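Local coordinates for probable arylamine n-acetyl transferase (Mycobacterium abscessus, PDB 4GUZ), which probably transfers acetyl groups from acetyl-coenzyme A to arylamine substrates, at residues H116-V121 with L129-F134. Residues are numbered along the deposited sequence; the frame is centred on the assembly and turned at random.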
loop_
_atom_site.group_PDB
_atom_site.type_symbol
_atom_site.label_atom_id
_atom_site.label_comp_id
_atom_site.label_asym_id
_atom_site.label_seq_id
_atom_site.Cartn_x
_atom_site.Cartn_y
_atom_site.Cartn_z
ATOM N N HIS A 116 5.665 7.568 -0.253
ATOM C CA HIS A 116 4.923 6.362 -0.619
ATOM C C HIS A 116 5.866 5.393 -1.296
ATOM O O HIS A 116 6.314 5.662 -2.397
ATOM C CB HIS A 116 3.700 6.655 -1.506
ATOM C CG HIS A 116 3.003 5.411 -1.967
ATOM N ND1 HIS A 116 2.502 4.489 -1.061
ATOM C CD2 HIS A 116 2.786 4.952 -3.225
ATOM C CE1 HIS A 116 1.978 3.513 -1.791
ATOM N NE2 HIS A 116 2.126 3.747 -3.098
ATOM N N GLY A 117 6.195 4.295 -0.618
ATOM C CA GLY A 117 7.113 3.326 -1.197
ATOM C C GLY A 117 6.409 2.394 -2.156
ATOM O O GLY A 117 5.266 1.995 -1.906
ATOM N N MET A 118 7.086 2.062 -3.265
ATOM C CA MET A 118 6.638 1.145 -4.317
ATOM C C MET A 118 7.834 0.364 -4.805
ATOM O O MET A 118 8.981 0.742 -4.515
ATOM C CB MET A 118 6.009 1.924 -5.495
ATOM C CG MET A 118 4.730 2.656 -5.112
ATOM S SD MET A 118 4.123 3.776 -6.367
ATOM C CE MET A 118 5.279 5.142 -6.222
ATOM N N LEU A 119 7.584 -0.687 -5.568
ATOM C CA LEU A 119 8.629 -1.520 -6.140
ATOM C C LEU A 119 8.489 -1.594 -7.654
ATOM O O LEU A 119 7.365 -1.557 -8.177
ATOM C CB LEU A 119 8.595 -2.923 -5.520
ATOM C CG LEU A 119 8.828 -2.955 -4.008
ATOM C CD1 LEU A 119 8.086 -4.111 -3.353
ATOM C CD2 LEU A 119 10.319 -2.930 -3.650
ATOM N N VAL A 120 9.641 -1.650 -8.362
ATOM C CA VAL A 120 9.669 -1.752 -9.829
ATOM C C VAL A 120 10.399 -3.055 -10.172
ATOM O O VAL A 120 11.476 -3.304 -9.637
ATOM C CB VAL A 120 10.287 -0.501 -10.526
ATOM C CG1 VAL A 120 10.384 -0.694 -12.046
ATOM C CG2 VAL A 120 9.469 0.751 -10.218
ATOM N N VAL A 121 9.803 -3.877 -11.043
ATOM C CA VAL A 121 10.338 -5.163 -11.475
ATOM C C VAL A 121 10.806 -5.065 -12.942
ATOM O O VAL A 121 10.095 -4.514 -13.788
ATOM C CB VAL A 121 9.301 -6.300 -11.267
ATOM C CG1 VAL A 121 9.783 -7.628 -11.855
ATOM C CG2 VAL A 121 8.975 -6.470 -9.788
ATOM N N LEU A 129 5.574 -1.525 -12.696
ATOM C CA LEU A 129 5.343 -0.859 -11.421
ATOM C C LEU A 129 4.487 -1.741 -10.530
ATOM O O LEU A 129 3.382 -2.121 -10.932
ATOM C CB LEU A 129 4.655 0.502 -11.652
ATOM C CG LEU A 129 4.267 1.276 -10.375
ATOM C CD1 LEU A 129 5.486 1.658 -9.586
ATOM C CD2 LEU A 129 3.362 2.464 -10.713
ATOM N N CYS A 130 4.982 -2.063 -9.320
ATOM C CA CYS A 130 4.203 -2.852 -8.369
ATOM C C CYS A 130 3.843 -1.958 -7.183
ATOM O O CYS A 130 4.591 -1.862 -6.197
ATOM C CB CYS A 130 4.948 -4.111 -7.935
ATOM S SG CYS A 130 5.265 -5.282 -9.285
ATOM N N ASP A 131 2.689 -1.284 -7.293
ATOM C CA ASP A 131 2.182 -0.388 -6.236
ATOM C C ASP A 131 1.282 -1.227 -5.346
ATOM O O ASP A 131 0.058 -1.240 -5.501
ATOM C CB ASP A 131 1.454 0.789 -6.865
ATOM C CG ASP A 131 1.131 1.916 -5.897
ATOM O OD1 ASP A 131 1.489 1.796 -4.703
ATOM O OD2 ASP A 131 0.521 2.905 -6.333
ATOM N N VAL A 132 1.898 -1.994 -4.455
ATOM C CA VAL A 132 1.188 -3.006 -3.654
ATOM C C VAL A 132 0.660 -2.513 -2.292
ATOM O O VAL A 132 -0.170 -3.203 -1.696
ATOM C CB VAL A 132 2.050 -4.283 -3.439
ATOM C CG1 VAL A 132 2.451 -4.924 -4.777
ATOM C CG2 VAL A 132 3.274 -4.009 -2.552
ATOM N N GLY A 133 1.171 -1.394 -1.800
ATOM C CA GLY A 133 0.823 -0.907 -0.468
ATOM C C GLY A 133 0.137 0.430 -0.367
ATOM O O GLY A 133 0.291 1.098 0.647
ATOM N N PHE A 134 -0.704 0.793 -1.349
ATOM C CA PHE A 134 -1.413 2.071 -1.324
ATOM C C PHE A 134 -2.774 1.968 -0.591
ATOM O O PHE A 134 -3.312 2.993 -0.184
ATOM C CB PHE A 134 -1.589 2.600 -2.764
ATOM C CG PHE A 134 -2.192 3.989 -2.884
ATOM C CD1 PHE A 134 -1.409 5.122 -2.704
ATOM C CD2 PHE A 134 -3.543 4.156 -3.186
ATOM C CE1 PHE A 134 -1.967 6.403 -2.815
ATOM C CE2 PHE A 134 -4.102 5.439 -3.289
ATOM C CZ PHE A 134 -3.311 6.551 -3.104
HETATM O O HOH W 1 3.112 0.442 -2.949
#
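H116 and D131 meet through a short hydrogen bond, NE2 to OD1 at 2.6 Å, which lies close to the imidazole plane and reaches the carboxylate on its syn side. With CG anti to the backbone N (chi1 176°), the histidine ring reaches across to D131, its plane 56° from the carboxylate. An aspartate suits this place because each oxygen takes its own donors: OD2 accepts from H189 NE2, while OD1 also receives a bond from a water, 2.7 Å from the water oxygen. That water donates to G117 O and accepts from G133 N, tying strand 116-121 to the loop that follows L129-C130. F134 turns its ring edge to one imidazole face, a T-shaped pair with centroids 5.4 Å apart.

Apolar side chains continue the contact along the hairpin. M118, its unbranched chain bent at chi3 (-75°), lays CG 3.4 Å from D131 OD1, and its SD touches L129 CD1, which also meets V120 CG2; C130 SG packs on V121 CG2. The backbones of L119 and C130 form a hydrogen-bonded antiparallel pair, with C130 N 2.7 Å from L119 O and the return bond, L119 N to C130 O, longer at 3.3 Å. H116 touches C79 while D131 holds its NE2, consistent with the Cys-His-Asp catalytic triad of arylamine N-acetyltransferases.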